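Local coordinates for protein serine racemase (Enterococcus faecalis, PDB 4ECL) that belongs to the alanine racemase family, whose members join a TIM barrel to a second domain rich in beta strands, at residues Leu13-His18 with Asp240-Leu245; His18-Leu23 with Val222-Val227; Ala35-Glu40 with Glu48-Leu53. All coordinates share one frame; numbering follows the deposited sequence.

Contact 1 (Leu13-His18 with Asp240-Leu245); sequences LNNLEH and DLRPVL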
# COMPACT_ATOMS: atom_id res chain seq x y z
N LEU A 13 6.51 15.31 15.66
CA LEU A 13 5.59 16.44 15.70
C LEU A 13 6.32 17.79 15.83
O LEU A 13 5.86 18.81 15.32
CB LEU A 13 4.56 16.26 16.81
CG LEU A 13 3.52 15.19 16.52
CD1 LEU A 13 2.42 15.24 17.56
CD2 LEU A 13 2.93 15.31 15.11
N ASN A 14 7.45 17.79 16.52
CA ASN A 14 8.25 18.99 16.61
C ASN A 14 8.74 19.41 15.25
O ASN A 14 8.71 20.59 14.92
CB ASN A 14 9.44 18.78 17.56
CG ASN A 14 9.11 19.16 18.98
OD1 ASN A 14 9.30 20.31 19.38
ND2 ASN A 14 8.59 18.20 19.74
N ASN A 15 9.18 18.45 14.45
CA ASN A 15 9.65 18.74 13.11
C ASN A 15 8.52 19.25 12.22
O ASN A 15 8.73 20.14 11.39
CB ASN A 15 10.28 17.50 12.49
CG ASN A 15 11.76 17.41 12.76
OD1 ASN A 15 12.33 18.25 13.48
ND2 ASN A 15 12.41 16.40 12.18
N LEU A 16 7.32 18.70 12.41
CA LEU A 16 6.14 19.11 11.64
C LEU A 16 5.77 20.56 11.93
O LEU A 16 5.45 21.32 11.02
CB LEU A 16 4.95 18.20 11.96
CG LEU A 16 3.60 18.52 11.31
CD1 LEU A 16 3.64 18.35 9.80
CD2 LEU A 16 2.51 17.64 11.91
N GLU A 17 5.81 20.91 13.22
CA GLU A 17 5.53 22.27 13.67
C GLU A 17 6.58 23.24 13.13
O GLU A 17 6.26 24.37 12.77
CB GLU A 17 5.54 22.30 15.20
CG GLU A 17 5.11 23.61 15.84
CD GLU A 17 5.19 23.55 17.35
OE1 GLU A 17 5.83 22.61 17.86
OE2 GLU A 17 4.59 24.41 18.03
N HIS A 18 7.83 22.80 13.09
CA HIS A 18 8.89 23.62 12.51
C HIS A 18 8.58 23.89 11.05
O HIS A 18 8.73 25.01 10.57
CB HIS A 18 10.26 22.95 12.63
CG HIS A 18 11.32 23.60 11.79
ND1 HIS A 18 12.13 24.61 12.25
CD2 HIS A 18 11.69 23.38 10.50
CE1 HIS A 18 12.95 24.99 11.28
NE2 HIS A 18 12.71 24.25 10.22
N ASP A 240 14.32 25.69 5.26
CA ASP A 240 14.84 24.74 6.22
C ASP A 240 13.71 23.82 6.64
O ASP A 240 13.03 24.08 7.63
CB ASP A 240 15.42 25.48 7.43
CG ASP A 240 16.04 24.55 8.45
OD1 ASP A 240 16.45 23.43 8.06
OD2 ASP A 240 16.11 24.92 9.64
N LEU A 241 13.50 22.75 5.88
CA LEU A 241 12.43 21.80 6.17
C LEU A 241 13.00 20.53 6.79
O LEU A 241 14.07 20.05 6.39
CB LEU A 241 11.65 21.48 4.89
CG LEU A 241 11.01 22.72 4.26
CD1 LEU A 241 10.50 22.40 2.87
CD2 LEU A 241 9.89 23.24 5.15
N ARG A 242 12.32 19.99 7.79
CA ARG A 242 12.86 18.85 8.52
C ARG A 242 11.94 17.62 8.40
O ARG A 242 10.73 17.76 8.51
CB ARG A 242 13.12 19.23 9.97
CG ARG A 242 14.11 20.39 10.11
CD ARG A 242 14.39 20.77 11.54
NE ARG A 242 15.27 21.94 11.61
CZ ARG A 242 15.32 22.78 12.64
NH1 ARG A 242 14.54 22.60 13.70
NH2 ARG A 242 16.15 23.82 12.60
N PRO A 243 12.53 16.43 8.19
CA PRO A 243 11.73 15.21 7.96
C PRO A 243 10.87 14.85 9.17
O PRO A 243 11.35 14.86 10.31
CB PRO A 243 12.79 14.12 7.73
CG PRO A 243 14.04 14.65 8.37
CD PRO A 243 13.97 16.15 8.19
N VAL A 244 9.61 14.55 8.91
CA VAL A 244 8.65 14.24 9.96
C VAL A 244 8.55 12.74 10.25
O VAL A 244 8.37 12.32 11.40
CB VAL A 244 7.26 14.81 9.60
CG1 VAL A 244 6.20 14.37 10.61
CG2 VAL A 244 7.32 16.34 9.51
N LEU A 245 8.67 11.93 9.20
CA LEU A 245 8.42 10.49 9.32
C LEU A 245 9.67 9.64 9.49
O LEU A 245 10.65 9.81 8.76
CB LEU A 245 7.63 9.99 8.11
CG LEU A 245 7.24 8.51 8.03
CD1 LEU A 245 5.91 8.35 7.30
CD2 LEU A 245 8.33 7.68 7.33
O HOH W 1 12.71 20.74 14.30
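The backbone O of D240 receives NE2 of H18 across a short bond of 2.6 Å with an N-H...O angle of 144°, the oxygen lying close to the imidazole plane. The carboxylate of D240 is turned steeply against that ring and reaches back to its own segment, where OD2 forms a salt bridge with R242 NH2 (3.2 Å), whose hydrogen bond is weak. R242 then runs its extended chain past the helix and lays its guanidinium flat on one face of H18, centres 3.7 Å apart and planes 10° from parallel, with CZ over the ring but offset toward its rim. Its NH1 also donates to a water, which in turn donates to N15 OD1. This is where helix 13-25, whose chain goes on to barrel strand 32-36, meets the loop leading into strand 245-257 of the mixed sheet. At P243 the backbone O takes ND2 of N15 at 2.6 Å, a nearly straight bond (163°) lying in the amide plane. V244 supplies the apolar end: CG2, set anti to the carbonyl carbon, reaches L16 CA at 3.7 Å and L16 CB at 3.9 Å.

Contact 2 (His18-Leu23 with Val222-Val227); sequences HNVNTL and VALYGV. With SO4 (sulfate ion), chain G.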
# COMPACT_ATOMS: atom_id res chain seq x y z
N HIS A 18 7.83 22.80 13.09
CA HIS A 18 8.89 23.62 12.51
C HIS A 18 8.58 23.89 11.05
O HIS A 18 8.73 25.01 10.57
CB HIS A 18 10.26 22.95 12.63
CG HIS A 18 11.32 23.60 11.79
ND1 HIS A 18 12.13 24.61 12.25
CD2 HIS A 18 11.69 23.38 10.50
CE1 HIS A 18 12.95 24.99 11.28
NE2 HIS A 18 12.71 24.25 10.22
N ASN A 19 8.14 22.86 10.34
CA ASN A 19 7.79 23.02 8.93
C ASN A 19 6.66 24.01 8.71
O ASN A 19 6.75 24.87 7.82
CB ASN A 19 7.48 21.67 8.28
CG ASN A 19 8.68 20.75 8.26
OD1 ASN A 19 9.82 21.22 8.39
ND2 ASN A 19 8.45 19.45 8.10
N VAL A 20 5.60 23.89 9.51
CA VAL A 20 4.46 24.80 9.41
C VAL A 20 4.89 26.26 9.56
O VAL A 20 4.49 27.13 8.78
CB VAL A 20 3.37 24.46 10.43
CG1 VAL A 20 2.42 25.62 10.62
CG2 VAL A 20 2.60 23.21 9.99
N ASN A 21 5.72 26.52 10.56
CA ASN A 21 6.26 27.86 10.76
C ASN A 21 7.16 28.32 9.63
O ASN A 21 7.07 29.48 9.19
CB ASN A 21 7.02 27.96 12.09
CG ASN A 21 6.09 27.94 13.30
OD1 ASN A 21 5.03 28.57 13.30
ND2 ASN A 21 6.49 27.21 14.33
N THR A 22 8.03 27.44 9.15
CA THR A 22 8.97 27.80 8.09
C THR A 22 8.21 28.15 6.82
O THR A 22 8.56 29.10 6.10
CB THR A 22 9.95 26.66 7.78
OG1 THR A 22 10.76 26.40 8.93
CG2 THR A 22 10.84 27.02 6.61
N LEU A 23 7.17 27.38 6.55
CA LEU A 23 6.37 27.58 5.36
C LEU A 23 5.55 28.87 5.44
O LEU A 23 5.52 29.64 4.48
CB LEU A 23 5.47 26.36 5.12
CG LEU A 23 6.22 25.09 4.69
CD1 LEU A 23 5.32 23.86 4.73
CD2 LEU A 23 6.84 25.24 3.30
N VAL A 222 4.18 17.62 0.15
CA VAL A 222 5.48 17.07 0.54
C VAL A 222 6.32 18.01 1.41
O VAL A 222 6.99 17.55 2.33
CB VAL A 222 6.32 16.60 -0.67
CG1 VAL A 222 5.67 15.41 -1.34
CG2 VAL A 222 6.54 17.76 -1.67
N ALA A 223 6.28 19.31 1.13
CA ALA A 223 7.08 20.26 1.90
C ALA A 223 6.67 20.24 3.37
O ALA A 223 7.51 20.35 4.26
CB ALA A 223 6.96 21.69 1.33
N LEU A 224 5.37 20.11 3.62
CA LEU A 224 4.87 20.07 4.98
C LEU A 224 5.50 18.90 5.75
O LEU A 224 5.73 18.98 6.96
CB LEU A 224 3.36 19.95 4.97
CG LEU A 224 2.63 19.88 6.31
CD1 LEU A 224 2.68 21.22 6.98
CD2 LEU A 224 1.19 19.41 6.14
N TYR A 225 5.78 17.82 5.03
CA TYR A 225 6.31 16.61 5.66
C TYR A 225 7.84 16.57 5.65
O TYR A 225 8.46 15.60 6.10
CB TYR A 225 5.69 15.37 5.00
CG TYR A 225 4.18 15.40 5.05
CD1 TYR A 225 3.51 15.30 6.27
CD2 TYR A 225 3.42 15.55 3.90
CE1 TYR A 225 2.13 15.34 6.34
CE2 TYR A 225 2.04 15.59 3.96
CZ TYR A 225 1.40 15.48 5.18
OH TYR A 225 0.02 15.53 5.25
N GLY A 226 8.45 17.63 5.14
CA GLY A 226 9.88 17.83 5.27
C GLY A 226 10.68 16.97 4.33
O GLY A 226 11.86 16.68 4.56
N VAL A 227 10.03 16.54 3.26
CA VAL A 227 10.69 15.74 2.24
C VAL A 227 10.47 16.42 0.90
O VAL A 227 9.40 17.00 0.67
CB VAL A 227 10.10 14.33 2.23
CG1 VAL A 227 10.53 13.59 3.47
CG2 VAL A 227 8.59 14.41 2.18
S SO4 G . 2.57 18.57 -3.22
O1 SO4 G . 1.19 18.49 -3.71
O2 SO4 G . 2.70 19.74 -2.35
O3 SO4 G . 2.85 17.35 -2.47
O4 SO4 G . 3.49 18.66 -4.34
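Helix 13-25 packs here against the turn that follows barrel strand 217-220, with N19, V20 and L23 facing A223, L224 and G226. The turn is tightened by backbone bonds from Y225 N to V222 O and from G226 N to A223 O. At the near end of the helix segment, N19 holds its CG beside its own backbone N (chi1 -64°), and ND2 donates to L224 O at 3.0 Å with an N-H...O angle of 152°. The donor stands well above the carbonyl plane, 54° out of it. The other half of the carboxamide, OD1, accepts the backbone N of R242, so N19 joins two separate pieces of chain. G226, at a positive phi, presents bare backbone to the amide; its N lies 3.5 Å from N19 ND2, but both atoms are donors and no bond forms.

Farther along the helix the contact is apolar. The side chains of V20 and L224 lie side by side, pointing the same way, with V20 CG2 3.6 Å from L224 CD1. L23 CD1 comes over the turn to 3.8 Å from L224 CA, while its CD2 meets A223 CB at 4.1 Å.

On another part of the turn, V222 N donates to O3 of a sulfate ion at 3.0 Å; S204 OG, G221 N and Y42 OH bind the same ion. This anion site is consistent with the cofactor-phosphate pocket known in alanine racemases. Y225 bonds through OH to V36 O and stacks on H44.

N19 thus gives the carbonyl of buried L224 a donor among hydrocarbon groups. Together, its amide bond and the leucine and valine packing join the helix to the same short turn whose backbone N-H binds the anion.

Contact 3 (Ala35-Glu40 with Glu48-Leu53); sequences AVVKAE and EVTTYL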
# COMPACT_ATOMS: atom_id res chain seq x y z
N ALA A 35 -3.16 22.64 4.39
CA ALA A 35 -2.40 21.43 4.60
C ALA A 35 -3.07 20.30 3.84
O ALA A 35 -4.24 19.99 4.06
CB ALA A 35 -2.32 21.13 6.09
N VAL A 36 -2.33 19.69 2.93
CA VAL A 36 -2.85 18.59 2.14
C VAL A 36 -2.66 17.29 2.92
O VAL A 36 -1.53 16.82 3.08
CB VAL A 36 -2.11 18.51 0.81
CG1 VAL A 36 -2.63 17.34 -0.02
CG2 VAL A 36 -2.26 19.83 0.05
N VAL A 37 -3.76 16.72 3.42
CA VAL A 37 -3.65 15.55 4.31
C VAL A 37 -4.28 14.28 3.73
O VAL A 37 -4.61 13.35 4.46
CB VAL A 37 -4.24 15.86 5.72
CG1 VAL A 37 -3.36 16.89 6.44
CG2 VAL A 37 -5.67 16.37 5.62
N LYS A 38 -4.45 14.26 2.41
CA LYS A 38 -5.00 13.10 1.71
C LYS A 38 -4.07 11.89 1.82
O LYS A 38 -2.89 12.05 2.14
CB LYS A 38 -5.23 13.44 0.25
CG LYS A 38 -4.00 13.94 -0.45
CD LYS A 38 -4.28 14.35 -1.89
CE LYS A 38 -2.98 14.63 -2.62
NZ LYS A 38 -3.17 14.91 -4.06
N ALA A 39 -4.60 10.70 1.54
CA ALA A 39 -3.88 9.43 1.67
C ALA A 39 -3.19 9.25 3.00
O ALA A 39 -1.98 9.06 3.05
CB ALA A 39 -2.86 9.28 0.57
N GLU A 40 -3.97 9.28 4.08
CA GLU A 40 -3.44 9.15 5.42
C GLU A 40 -2.32 10.16 5.68
O GLU A 40 -1.29 9.80 6.27
CB GLU A 40 -2.93 7.73 5.67
CG GLU A 40 -4.05 6.74 5.88
CD GLU A 40 -4.84 7.05 7.13
OE1 GLU A 40 -4.25 7.60 8.09
OE2 GLU A 40 -6.06 6.76 7.14
N GLU A 48 -3.31 11.48 13.46
CA GLU A 48 -2.22 12.05 14.23
C GLU A 48 -1.85 13.42 13.69
O GLU A 48 -1.78 14.38 14.44
CB GLU A 48 -1.00 11.12 14.21
CG GLU A 48 -1.18 9.83 15.03
CD GLU A 48 -1.98 8.74 14.30
OE1 GLU A 48 -2.22 8.86 13.07
OE2 GLU A 48 -2.36 7.75 14.96
N VAL A 49 -1.65 13.50 12.38
CA VAL A 49 -1.15 14.73 11.79
C VAL A 49 -2.15 15.88 11.84
O VAL A 49 -1.82 16.98 12.29
CB VAL A 49 -0.67 14.50 10.36
CG1 VAL A 49 -0.49 15.83 9.62
CG2 VAL A 49 0.61 13.70 10.37
N THR A 50 -3.38 15.62 11.40
CA THR A 50 -4.37 16.68 11.26
C THR A 50 -4.81 17.27 12.60
O THR A 50 -4.96 18.49 12.72
CB THR A 50 -5.60 16.22 10.44
OG1 THR A 50 -5.16 15.55 9.25
CG2 THR A 50 -6.43 17.42 10.03
N THR A 51 -5.01 16.44 13.62
CA THR A 51 -5.36 16.97 14.93
C THR A 51 -4.25 17.89 15.46
O THR A 51 -4.51 18.96 16.03
CB THR A 51 -5.67 15.86 15.95
OG1 THR A 51 -4.54 14.99 16.05
CG2 THR A 51 -6.89 15.06 15.52
N TYR A 52 -2.99 17.49 15.25
CA TYR A 52 -1.87 18.31 15.69
C TYR A 52 -1.77 19.61 14.88
O TYR A 52 -1.52 20.68 15.44
CB TYR A 52 -0.54 17.53 15.63
CG TYR A 52 0.62 18.27 16.26
CD1 TYR A 52 0.76 18.32 17.64
CD2 TYR A 52 1.56 18.94 15.47
CE1 TYR A 52 1.81 19.00 18.22
CE2 TYR A 52 2.62 19.62 16.05
CZ TYR A 52 2.74 19.65 17.43
OH TYR A 52 3.78 20.32 18.03
N LEU A 53 -1.98 19.51 13.57
CA LEU A 53 -1.96 20.70 12.72
C LEU A 53 -2.99 21.73 13.16
O LEU A 53 -2.69 22.92 13.25
CB LEU A 53 -2.20 20.33 11.26
CG LEU A 53 -1.04 19.58 10.60
CD1 LEU A 53 -1.36 19.24 9.14
CD2 LEU A 53 0.25 20.37 10.74
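The end of strand 32-36 and helix segment 48-53 pass in opposite senses, the CA atoms of V37 and T50 7.1 Å apart and those of A35 and L53 8.2 Å. Side chains fill the gap without a single hydrogen bond between the segments. V37 is the central piece: its CG1, placed beside the backbone N by chi1 of -68°, faces three residues of the helix. T50, whose side chain crosses V37 obliquely, comes nearest, OG1 at 3.6 Å from V37 CG1; this hydroxyl bonds to M46 O, one turn back in its own helix, and so offers V37 an oxygen already engaged. L53 slides past V37 in the opposite direction and brings CD1 to 4.1 Å from V37 CG1, while V49 CG1 stands off at 4.4 Å. The same CD1 of L53 touches A35 CB at 3.7 Å. F61 of strand 60-63 extends this layer, meeting A35, T50 and L53. Beyond the strand, K38 NZ forms a salt bridge with D315 of the second subunit. Strand 32-36, helix 46-55 and the neighbouring parallel strand 60-63 make up a beta-alpha-beta crossover of the kind that builds a TIM barrel, with the helix packed on the outside of the sheet.

Contacts 1 and 2 share helix 13-25 and the residue H18, and their centres lie 6 Å apart; contact 3 sits 12 to 13 Å away, where helix 46-55 packs on the strand that follows that helix. Contact 1 is partly open to solvent and relies on hydrogen bonds to backbone oxygens, a stacked guanidinium and a bridging water. Contact 2 is buried and mixes one amide bond with hydrocarbon packing, while contact 3, also buried, is almost wholly apolar. The three join up: V244 and Y225 share a backbone bond, E17 bonds weakly to Y52, L16 and V20 both touch L53, and L224 packs on A35. Polar character thus fades from the linking loop toward the barrel wall.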